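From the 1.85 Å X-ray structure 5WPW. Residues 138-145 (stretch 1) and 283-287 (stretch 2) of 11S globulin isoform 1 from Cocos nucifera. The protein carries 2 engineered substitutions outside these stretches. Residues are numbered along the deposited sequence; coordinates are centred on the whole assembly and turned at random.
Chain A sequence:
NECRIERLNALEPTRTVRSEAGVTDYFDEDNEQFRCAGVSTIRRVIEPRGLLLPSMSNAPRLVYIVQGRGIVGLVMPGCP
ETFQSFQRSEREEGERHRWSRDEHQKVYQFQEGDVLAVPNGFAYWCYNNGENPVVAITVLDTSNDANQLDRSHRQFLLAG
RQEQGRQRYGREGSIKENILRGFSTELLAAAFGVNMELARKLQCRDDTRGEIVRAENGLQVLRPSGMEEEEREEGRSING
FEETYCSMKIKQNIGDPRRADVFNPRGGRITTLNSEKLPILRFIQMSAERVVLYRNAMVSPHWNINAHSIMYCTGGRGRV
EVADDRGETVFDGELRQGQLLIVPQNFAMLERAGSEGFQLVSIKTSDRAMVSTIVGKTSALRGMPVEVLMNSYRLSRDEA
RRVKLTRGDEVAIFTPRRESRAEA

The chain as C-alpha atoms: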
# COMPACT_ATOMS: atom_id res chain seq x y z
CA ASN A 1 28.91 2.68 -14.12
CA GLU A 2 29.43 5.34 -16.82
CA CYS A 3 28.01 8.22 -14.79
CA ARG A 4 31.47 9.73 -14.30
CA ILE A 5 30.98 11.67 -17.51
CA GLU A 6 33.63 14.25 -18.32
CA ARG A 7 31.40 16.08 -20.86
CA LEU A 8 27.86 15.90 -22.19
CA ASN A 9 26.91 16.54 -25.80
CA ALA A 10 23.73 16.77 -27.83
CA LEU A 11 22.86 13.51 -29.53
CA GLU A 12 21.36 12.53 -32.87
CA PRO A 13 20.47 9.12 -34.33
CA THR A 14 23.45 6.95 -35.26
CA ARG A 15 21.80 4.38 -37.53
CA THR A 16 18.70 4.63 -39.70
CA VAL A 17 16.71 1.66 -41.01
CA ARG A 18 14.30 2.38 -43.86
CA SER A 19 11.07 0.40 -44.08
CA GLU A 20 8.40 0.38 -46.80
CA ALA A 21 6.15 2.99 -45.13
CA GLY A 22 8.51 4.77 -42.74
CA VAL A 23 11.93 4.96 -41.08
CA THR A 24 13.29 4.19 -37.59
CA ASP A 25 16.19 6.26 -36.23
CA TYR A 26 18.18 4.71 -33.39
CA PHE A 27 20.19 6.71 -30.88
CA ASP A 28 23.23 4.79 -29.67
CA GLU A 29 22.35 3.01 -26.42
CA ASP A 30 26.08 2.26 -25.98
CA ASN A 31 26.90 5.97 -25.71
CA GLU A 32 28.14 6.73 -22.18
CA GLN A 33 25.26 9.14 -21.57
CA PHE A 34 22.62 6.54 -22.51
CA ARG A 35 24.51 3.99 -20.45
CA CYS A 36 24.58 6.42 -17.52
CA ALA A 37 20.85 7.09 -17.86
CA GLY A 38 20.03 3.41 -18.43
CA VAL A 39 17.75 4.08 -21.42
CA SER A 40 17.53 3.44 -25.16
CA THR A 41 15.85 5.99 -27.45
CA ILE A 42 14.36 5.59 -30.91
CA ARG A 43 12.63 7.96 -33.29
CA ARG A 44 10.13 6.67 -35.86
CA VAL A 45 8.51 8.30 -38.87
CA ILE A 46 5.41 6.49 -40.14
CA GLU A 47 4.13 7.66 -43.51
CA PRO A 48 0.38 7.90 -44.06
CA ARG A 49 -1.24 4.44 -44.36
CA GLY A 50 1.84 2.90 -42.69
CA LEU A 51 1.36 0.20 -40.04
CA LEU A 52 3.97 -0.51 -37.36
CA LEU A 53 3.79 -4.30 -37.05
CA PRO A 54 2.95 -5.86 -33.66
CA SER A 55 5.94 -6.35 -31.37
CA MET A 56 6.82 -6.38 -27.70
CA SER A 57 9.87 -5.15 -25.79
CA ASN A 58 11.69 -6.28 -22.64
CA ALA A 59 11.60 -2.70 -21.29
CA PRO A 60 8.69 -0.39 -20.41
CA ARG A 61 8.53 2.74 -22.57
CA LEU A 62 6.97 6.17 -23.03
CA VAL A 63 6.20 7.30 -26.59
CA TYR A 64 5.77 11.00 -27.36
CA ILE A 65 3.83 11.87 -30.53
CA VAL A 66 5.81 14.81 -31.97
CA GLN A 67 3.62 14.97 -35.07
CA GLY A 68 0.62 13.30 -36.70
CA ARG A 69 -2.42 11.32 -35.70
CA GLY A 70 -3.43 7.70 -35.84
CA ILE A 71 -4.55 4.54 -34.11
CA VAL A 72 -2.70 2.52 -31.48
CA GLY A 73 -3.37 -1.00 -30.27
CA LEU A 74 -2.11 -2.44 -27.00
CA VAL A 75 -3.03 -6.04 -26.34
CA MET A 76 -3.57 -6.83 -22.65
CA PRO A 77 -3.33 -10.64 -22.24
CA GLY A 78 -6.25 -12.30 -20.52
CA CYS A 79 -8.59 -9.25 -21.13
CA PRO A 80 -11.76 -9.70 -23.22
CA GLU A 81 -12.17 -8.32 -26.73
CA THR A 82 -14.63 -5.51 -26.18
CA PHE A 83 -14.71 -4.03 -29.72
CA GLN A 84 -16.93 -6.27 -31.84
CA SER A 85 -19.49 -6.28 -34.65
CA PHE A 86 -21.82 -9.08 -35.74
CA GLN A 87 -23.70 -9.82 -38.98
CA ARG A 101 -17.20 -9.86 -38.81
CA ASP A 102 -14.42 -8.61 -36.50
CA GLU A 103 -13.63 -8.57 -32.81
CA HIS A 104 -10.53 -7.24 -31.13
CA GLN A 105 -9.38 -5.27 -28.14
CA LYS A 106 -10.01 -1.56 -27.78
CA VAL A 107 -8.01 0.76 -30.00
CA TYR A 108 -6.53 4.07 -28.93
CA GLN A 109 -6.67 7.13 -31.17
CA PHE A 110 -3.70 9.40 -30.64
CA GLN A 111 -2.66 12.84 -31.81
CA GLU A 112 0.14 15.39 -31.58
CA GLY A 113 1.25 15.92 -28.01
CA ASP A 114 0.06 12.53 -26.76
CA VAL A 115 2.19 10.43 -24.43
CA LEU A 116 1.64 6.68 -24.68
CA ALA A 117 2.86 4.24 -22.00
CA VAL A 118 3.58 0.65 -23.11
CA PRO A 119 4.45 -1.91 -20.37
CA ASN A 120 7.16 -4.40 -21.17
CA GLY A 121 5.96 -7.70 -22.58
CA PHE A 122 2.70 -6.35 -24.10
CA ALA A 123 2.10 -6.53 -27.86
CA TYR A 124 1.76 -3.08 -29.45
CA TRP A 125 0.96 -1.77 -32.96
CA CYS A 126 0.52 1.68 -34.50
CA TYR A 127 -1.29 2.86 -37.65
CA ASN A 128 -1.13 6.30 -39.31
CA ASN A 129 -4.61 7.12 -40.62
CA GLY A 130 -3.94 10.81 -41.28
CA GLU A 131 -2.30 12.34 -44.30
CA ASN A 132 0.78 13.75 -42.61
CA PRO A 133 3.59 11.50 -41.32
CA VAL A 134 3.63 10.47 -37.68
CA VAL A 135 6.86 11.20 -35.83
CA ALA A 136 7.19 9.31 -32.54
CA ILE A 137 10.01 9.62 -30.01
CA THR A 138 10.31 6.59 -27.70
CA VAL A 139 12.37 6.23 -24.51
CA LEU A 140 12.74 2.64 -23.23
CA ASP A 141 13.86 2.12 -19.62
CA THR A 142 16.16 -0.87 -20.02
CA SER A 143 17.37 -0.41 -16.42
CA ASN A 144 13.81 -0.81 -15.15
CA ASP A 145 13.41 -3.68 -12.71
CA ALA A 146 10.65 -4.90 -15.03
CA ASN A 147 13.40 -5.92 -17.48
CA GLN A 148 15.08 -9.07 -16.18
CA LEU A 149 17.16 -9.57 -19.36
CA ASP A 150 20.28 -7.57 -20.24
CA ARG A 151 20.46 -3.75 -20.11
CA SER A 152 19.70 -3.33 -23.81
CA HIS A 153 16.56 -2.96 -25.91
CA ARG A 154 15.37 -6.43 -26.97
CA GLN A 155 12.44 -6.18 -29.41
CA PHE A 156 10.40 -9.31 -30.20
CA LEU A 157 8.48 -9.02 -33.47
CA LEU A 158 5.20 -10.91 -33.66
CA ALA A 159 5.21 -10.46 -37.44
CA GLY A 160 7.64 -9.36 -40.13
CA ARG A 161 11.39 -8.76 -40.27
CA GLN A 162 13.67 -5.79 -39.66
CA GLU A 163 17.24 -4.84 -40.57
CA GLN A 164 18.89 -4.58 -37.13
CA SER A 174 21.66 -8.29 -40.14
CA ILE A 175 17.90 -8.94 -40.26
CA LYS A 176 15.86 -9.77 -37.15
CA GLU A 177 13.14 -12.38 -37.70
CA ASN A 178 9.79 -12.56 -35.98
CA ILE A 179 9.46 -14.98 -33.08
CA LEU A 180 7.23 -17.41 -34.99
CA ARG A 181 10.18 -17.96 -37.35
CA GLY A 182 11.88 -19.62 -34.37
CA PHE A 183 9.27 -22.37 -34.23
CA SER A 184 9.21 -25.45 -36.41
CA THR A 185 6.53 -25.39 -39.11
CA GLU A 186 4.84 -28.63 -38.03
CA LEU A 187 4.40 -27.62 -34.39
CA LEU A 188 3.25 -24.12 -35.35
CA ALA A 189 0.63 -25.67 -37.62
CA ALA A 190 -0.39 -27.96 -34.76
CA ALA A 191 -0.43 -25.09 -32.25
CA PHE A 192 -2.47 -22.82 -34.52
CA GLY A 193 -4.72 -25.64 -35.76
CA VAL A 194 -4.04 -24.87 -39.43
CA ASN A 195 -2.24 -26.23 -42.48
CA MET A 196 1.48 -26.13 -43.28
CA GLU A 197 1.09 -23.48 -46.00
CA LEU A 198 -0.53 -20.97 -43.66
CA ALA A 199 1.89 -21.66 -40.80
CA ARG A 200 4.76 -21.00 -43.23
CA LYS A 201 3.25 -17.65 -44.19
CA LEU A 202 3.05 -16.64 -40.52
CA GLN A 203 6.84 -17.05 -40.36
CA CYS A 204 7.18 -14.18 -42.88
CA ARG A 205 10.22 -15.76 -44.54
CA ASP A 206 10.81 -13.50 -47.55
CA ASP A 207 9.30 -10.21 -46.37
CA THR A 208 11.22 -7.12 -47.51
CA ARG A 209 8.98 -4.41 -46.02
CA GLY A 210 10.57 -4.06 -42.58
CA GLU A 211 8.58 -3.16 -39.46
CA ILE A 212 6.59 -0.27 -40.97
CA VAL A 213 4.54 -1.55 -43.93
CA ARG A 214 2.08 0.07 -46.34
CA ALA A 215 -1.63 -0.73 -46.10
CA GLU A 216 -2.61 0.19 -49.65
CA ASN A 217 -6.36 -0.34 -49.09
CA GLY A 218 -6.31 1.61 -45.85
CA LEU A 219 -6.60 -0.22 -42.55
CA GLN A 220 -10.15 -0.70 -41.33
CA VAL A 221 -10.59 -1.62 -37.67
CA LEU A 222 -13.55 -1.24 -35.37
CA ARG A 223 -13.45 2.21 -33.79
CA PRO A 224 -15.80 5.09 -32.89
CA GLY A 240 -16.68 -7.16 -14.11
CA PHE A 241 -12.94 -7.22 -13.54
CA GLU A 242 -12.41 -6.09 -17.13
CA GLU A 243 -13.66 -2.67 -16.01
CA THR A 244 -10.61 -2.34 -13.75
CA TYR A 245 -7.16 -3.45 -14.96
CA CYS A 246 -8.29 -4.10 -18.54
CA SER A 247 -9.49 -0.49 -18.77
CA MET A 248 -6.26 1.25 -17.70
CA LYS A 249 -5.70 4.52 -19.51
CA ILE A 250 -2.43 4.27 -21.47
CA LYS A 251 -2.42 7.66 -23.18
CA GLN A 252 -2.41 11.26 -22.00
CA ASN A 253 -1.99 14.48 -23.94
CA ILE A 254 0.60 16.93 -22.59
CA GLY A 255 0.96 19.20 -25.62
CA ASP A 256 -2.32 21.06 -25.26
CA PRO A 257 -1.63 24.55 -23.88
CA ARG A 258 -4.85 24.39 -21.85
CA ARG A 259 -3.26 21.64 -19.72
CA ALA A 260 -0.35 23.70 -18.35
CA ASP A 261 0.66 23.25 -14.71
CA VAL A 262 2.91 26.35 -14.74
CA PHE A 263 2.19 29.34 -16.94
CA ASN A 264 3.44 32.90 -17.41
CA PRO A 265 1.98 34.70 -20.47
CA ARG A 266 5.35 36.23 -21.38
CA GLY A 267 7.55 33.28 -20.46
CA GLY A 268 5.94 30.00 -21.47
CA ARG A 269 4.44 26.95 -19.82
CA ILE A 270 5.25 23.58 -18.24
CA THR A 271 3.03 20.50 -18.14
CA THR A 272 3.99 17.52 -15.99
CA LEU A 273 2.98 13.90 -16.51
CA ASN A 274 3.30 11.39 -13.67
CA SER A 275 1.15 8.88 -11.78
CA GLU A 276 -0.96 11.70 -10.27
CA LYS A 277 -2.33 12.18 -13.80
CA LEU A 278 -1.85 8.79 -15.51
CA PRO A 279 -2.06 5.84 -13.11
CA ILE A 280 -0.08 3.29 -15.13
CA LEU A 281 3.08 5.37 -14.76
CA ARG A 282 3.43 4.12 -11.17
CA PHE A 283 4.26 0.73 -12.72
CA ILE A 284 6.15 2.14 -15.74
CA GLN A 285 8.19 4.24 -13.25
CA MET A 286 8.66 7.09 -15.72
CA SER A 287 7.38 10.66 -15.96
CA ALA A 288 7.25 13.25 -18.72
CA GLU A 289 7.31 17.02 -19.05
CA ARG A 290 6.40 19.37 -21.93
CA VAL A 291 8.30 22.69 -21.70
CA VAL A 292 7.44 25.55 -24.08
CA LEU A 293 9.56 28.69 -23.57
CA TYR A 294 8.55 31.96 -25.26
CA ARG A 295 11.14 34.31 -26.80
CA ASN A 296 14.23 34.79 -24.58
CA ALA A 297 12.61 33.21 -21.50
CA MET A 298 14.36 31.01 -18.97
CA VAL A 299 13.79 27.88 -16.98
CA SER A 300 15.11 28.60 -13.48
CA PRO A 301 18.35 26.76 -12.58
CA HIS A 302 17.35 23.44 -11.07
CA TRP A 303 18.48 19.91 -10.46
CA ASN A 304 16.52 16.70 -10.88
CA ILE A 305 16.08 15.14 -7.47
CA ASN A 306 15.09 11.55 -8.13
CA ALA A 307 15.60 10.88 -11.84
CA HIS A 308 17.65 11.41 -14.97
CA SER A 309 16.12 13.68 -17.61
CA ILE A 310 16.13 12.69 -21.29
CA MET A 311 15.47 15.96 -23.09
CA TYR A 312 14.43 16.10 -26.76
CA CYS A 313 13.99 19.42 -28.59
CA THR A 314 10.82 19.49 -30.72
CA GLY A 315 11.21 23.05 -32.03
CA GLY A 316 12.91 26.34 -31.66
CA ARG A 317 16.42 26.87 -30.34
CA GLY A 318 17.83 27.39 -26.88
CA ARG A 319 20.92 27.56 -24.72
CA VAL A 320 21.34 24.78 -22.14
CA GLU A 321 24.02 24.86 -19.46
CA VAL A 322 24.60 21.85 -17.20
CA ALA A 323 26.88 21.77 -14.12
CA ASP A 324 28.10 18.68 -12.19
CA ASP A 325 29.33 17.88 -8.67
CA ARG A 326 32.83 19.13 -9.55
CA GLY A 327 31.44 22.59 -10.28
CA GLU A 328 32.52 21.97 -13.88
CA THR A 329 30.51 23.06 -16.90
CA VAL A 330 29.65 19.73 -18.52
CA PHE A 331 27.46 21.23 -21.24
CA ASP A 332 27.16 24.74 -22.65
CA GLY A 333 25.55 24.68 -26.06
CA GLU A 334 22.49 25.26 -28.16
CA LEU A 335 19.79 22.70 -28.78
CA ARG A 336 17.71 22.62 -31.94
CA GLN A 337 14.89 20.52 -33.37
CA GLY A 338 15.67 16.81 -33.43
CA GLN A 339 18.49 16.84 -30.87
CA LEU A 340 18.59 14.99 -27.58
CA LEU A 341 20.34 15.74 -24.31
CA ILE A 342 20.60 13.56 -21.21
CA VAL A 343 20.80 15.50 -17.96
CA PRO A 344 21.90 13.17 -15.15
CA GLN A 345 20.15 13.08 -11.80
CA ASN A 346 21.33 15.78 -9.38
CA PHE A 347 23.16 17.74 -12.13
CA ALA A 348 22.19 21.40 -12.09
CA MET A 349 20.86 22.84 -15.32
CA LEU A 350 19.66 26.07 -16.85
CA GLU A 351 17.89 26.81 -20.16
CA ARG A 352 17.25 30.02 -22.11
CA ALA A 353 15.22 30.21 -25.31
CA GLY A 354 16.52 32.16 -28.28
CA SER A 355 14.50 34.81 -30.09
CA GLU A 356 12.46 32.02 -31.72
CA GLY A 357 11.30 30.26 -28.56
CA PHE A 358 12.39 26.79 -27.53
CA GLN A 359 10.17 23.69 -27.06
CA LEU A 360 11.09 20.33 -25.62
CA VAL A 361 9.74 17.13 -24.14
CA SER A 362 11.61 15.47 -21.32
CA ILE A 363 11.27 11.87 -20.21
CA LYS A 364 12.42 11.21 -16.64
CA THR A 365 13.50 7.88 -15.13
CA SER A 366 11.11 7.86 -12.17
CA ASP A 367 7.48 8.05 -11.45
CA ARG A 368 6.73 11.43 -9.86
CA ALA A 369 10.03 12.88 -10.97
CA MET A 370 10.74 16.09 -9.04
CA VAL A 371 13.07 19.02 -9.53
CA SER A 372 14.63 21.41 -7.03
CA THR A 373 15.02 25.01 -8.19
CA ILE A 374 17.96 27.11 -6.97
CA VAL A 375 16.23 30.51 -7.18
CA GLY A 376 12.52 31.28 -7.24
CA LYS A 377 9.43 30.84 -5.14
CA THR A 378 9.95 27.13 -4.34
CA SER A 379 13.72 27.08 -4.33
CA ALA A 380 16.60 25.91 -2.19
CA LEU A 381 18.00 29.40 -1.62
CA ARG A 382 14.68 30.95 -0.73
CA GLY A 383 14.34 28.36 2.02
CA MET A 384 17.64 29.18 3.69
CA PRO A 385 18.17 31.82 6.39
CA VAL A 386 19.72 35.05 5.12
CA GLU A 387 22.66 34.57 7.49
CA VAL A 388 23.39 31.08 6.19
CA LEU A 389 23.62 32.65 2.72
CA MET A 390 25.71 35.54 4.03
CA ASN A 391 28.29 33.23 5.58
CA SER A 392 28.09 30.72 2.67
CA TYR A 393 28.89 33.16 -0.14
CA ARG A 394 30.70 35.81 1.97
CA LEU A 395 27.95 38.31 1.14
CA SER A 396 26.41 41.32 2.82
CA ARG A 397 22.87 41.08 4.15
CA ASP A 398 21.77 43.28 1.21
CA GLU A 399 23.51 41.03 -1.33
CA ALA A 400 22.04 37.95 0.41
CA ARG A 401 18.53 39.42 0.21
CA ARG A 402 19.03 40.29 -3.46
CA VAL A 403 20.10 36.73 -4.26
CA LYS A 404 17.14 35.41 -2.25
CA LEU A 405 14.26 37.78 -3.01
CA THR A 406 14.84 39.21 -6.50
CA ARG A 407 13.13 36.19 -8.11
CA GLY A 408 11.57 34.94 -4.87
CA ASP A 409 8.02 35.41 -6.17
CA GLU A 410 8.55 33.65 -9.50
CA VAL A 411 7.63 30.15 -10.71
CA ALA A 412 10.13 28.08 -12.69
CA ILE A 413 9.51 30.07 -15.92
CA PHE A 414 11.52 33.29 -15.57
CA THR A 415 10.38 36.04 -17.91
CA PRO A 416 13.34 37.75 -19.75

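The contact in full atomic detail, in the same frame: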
# COMPACT_ATOMS: atom_id res chain seq x y z
N THR A 138 10.50 7.64 -28.70
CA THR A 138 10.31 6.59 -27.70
C THR A 138 11.52 6.47 -26.80
O THR A 138 12.65 6.35 -27.30
CB THR A 138 10.06 5.26 -28.38
OG1 THR A 138 8.78 5.28 -28.99
CG2 THR A 138 10.16 4.12 -27.38
N VAL A 139 11.30 6.46 -25.48
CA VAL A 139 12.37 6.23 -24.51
C VAL A 139 12.03 4.93 -23.77
O VAL A 139 10.93 4.81 -23.20
CB VAL A 139 12.53 7.40 -23.52
CG1 VAL A 139 13.68 7.16 -22.58
CG2 VAL A 139 12.73 8.74 -24.26
N LEU A 140 12.92 3.95 -23.86
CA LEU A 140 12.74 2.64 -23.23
C LEU A 140 13.63 2.53 -21.99
O LEU A 140 14.84 2.75 -22.08
CB LEU A 140 13.09 1.52 -24.21
CG LEU A 140 12.22 1.28 -25.46
CD1 LEU A 140 13.04 1.41 -26.72
CD2 LEU A 140 11.59 -0.11 -25.34
N ASP A 141 13.04 2.19 -20.84
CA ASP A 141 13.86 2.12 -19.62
C ASP A 141 14.39 0.71 -19.48
O ASP A 141 13.76 -0.15 -18.88
CB ASP A 141 13.06 2.56 -18.39
CG ASP A 141 13.92 2.64 -17.13
OD1 ASP A 141 15.14 2.40 -17.21
OD2 ASP A 141 13.36 2.96 -16.06
N THR A 142 15.57 0.46 -20.05
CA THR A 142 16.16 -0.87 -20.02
C THR A 142 16.83 -1.20 -18.69
O THR A 142 17.25 -2.34 -18.49
CB THR A 142 17.16 -1.01 -21.16
OG1 THR A 142 18.08 0.09 -21.10
CG2 THR A 142 16.42 -0.95 -22.52
N SER A 143 16.95 -0.21 -17.81
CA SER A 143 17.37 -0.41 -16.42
C SER A 143 16.21 -0.68 -15.48
O SER A 143 16.43 -0.96 -14.29
CB SER A 143 18.12 0.84 -15.93
OG SER A 143 19.46 0.78 -16.35
N ASN A 144 14.99 -0.59 -15.97
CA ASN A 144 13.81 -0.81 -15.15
C ASN A 144 13.85 -2.21 -14.55
O ASN A 144 14.22 -3.17 -15.23
CB ASN A 144 12.56 -0.64 -16.00
CG ASN A 144 11.31 -0.39 -15.18
OD1 ASN A 144 10.71 -1.31 -14.66
ND2 ASN A 144 10.90 0.88 -15.09
N ASP A 145 13.44 -2.34 -13.28
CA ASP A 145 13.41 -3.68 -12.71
C ASP A 145 12.45 -4.59 -13.44
O ASP A 145 12.57 -5.82 -13.32
CB ASP A 145 13.04 -3.65 -11.23
CG ASP A 145 13.83 -4.65 -10.42
OD1 ASP A 145 13.93 -5.82 -10.87
OD2 ASP A 145 14.36 -4.27 -9.36
N PHE A 283 3.63 1.99 -12.35
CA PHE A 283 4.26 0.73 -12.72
C PHE A 283 5.35 0.91 -13.78
O PHE A 283 6.39 0.25 -13.71
CB PHE A 283 3.19 -0.25 -13.22
CG PHE A 283 1.98 -0.30 -12.32
CD1 PHE A 283 2.06 -0.87 -11.06
CD2 PHE A 283 0.78 0.27 -12.72
CE1 PHE A 283 0.96 -0.90 -10.22
CE2 PHE A 283 -0.34 0.24 -11.88
CZ PHE A 283 -0.25 -0.35 -10.63
N ILE A 284 5.14 1.83 -14.73
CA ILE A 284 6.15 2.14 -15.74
C ILE A 284 7.37 2.78 -15.08
O ILE A 284 8.51 2.61 -15.55
CB ILE A 284 5.54 3.06 -16.84
CG1 ILE A 284 4.39 2.38 -17.60
CG2 ILE A 284 6.61 3.60 -17.79
CD1 ILE A 284 4.78 1.30 -18.62
N GLN A 285 7.15 3.52 -13.99
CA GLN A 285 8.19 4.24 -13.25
C GLN A 285 8.91 5.26 -14.14
O GLN A 285 10.14 5.41 -14.10
CB GLN A 285 9.20 3.28 -12.61
CG GLN A 285 8.70 2.66 -11.31
CD GLN A 285 9.74 1.75 -10.66
OE1 GLN A 285 9.72 0.53 -10.85
NE2 GLN A 285 10.65 2.34 -9.91
N MET A 286 8.12 6.02 -14.89
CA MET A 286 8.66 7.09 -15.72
C MET A 286 7.66 8.23 -15.72
O MET A 286 6.46 8.04 -15.49
CB MET A 286 8.96 6.63 -17.16
CG MET A 286 10.44 6.15 -17.33
SD MET A 286 10.89 5.73 -19.03
CE MET A 286 9.74 4.39 -19.21
N SER A 287 8.17 9.44 -15.95
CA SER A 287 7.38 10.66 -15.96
C SER A 287 7.73 11.41 -17.23
O SER A 287 8.73 11.11 -17.90
CB SER A 287 7.68 11.51 -14.71
OG SER A 287 7.57 10.76 -13.51

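Stretch 2 enters as the last turn of a helix and leaves as extended chain, while stretch 1 runs off a strand into a type I turn from D141 to N144. The backbones stay well apart, with CA of N144 7.8 Å from CA of Q285 and CA of D141 8.2 Å from CA of M286, and the close contacts each involve at least one side chain.

F283 points its CA-to-CB bond away and contributes little. At I284 the backbone matters more than the side chain: its carbonyl O lies 3.0 Å from ND2 of N144, a close polar approach at the end of the helix. The same amide is steadied from its own side by a weak hydrogen bond from N144 ND2 to D141 OD2 (3.4 Å), and the turn is closed by N144 N to D141 O (3.2 Å).

Q285 is the first residue to leave helical phi/psi, with positive phi, and its CB packs 3.8 Å from ND2 of N144. M286 then supplies the apolar part. The CE methyl of M286 rests 3.9 Å from CB of D141 and 4.2 Å from O of V139, touching the aspartate through its methylene rather than its charge. The rule is economical: one asparagine reaches the helix end, and one methionine fills beside the strand.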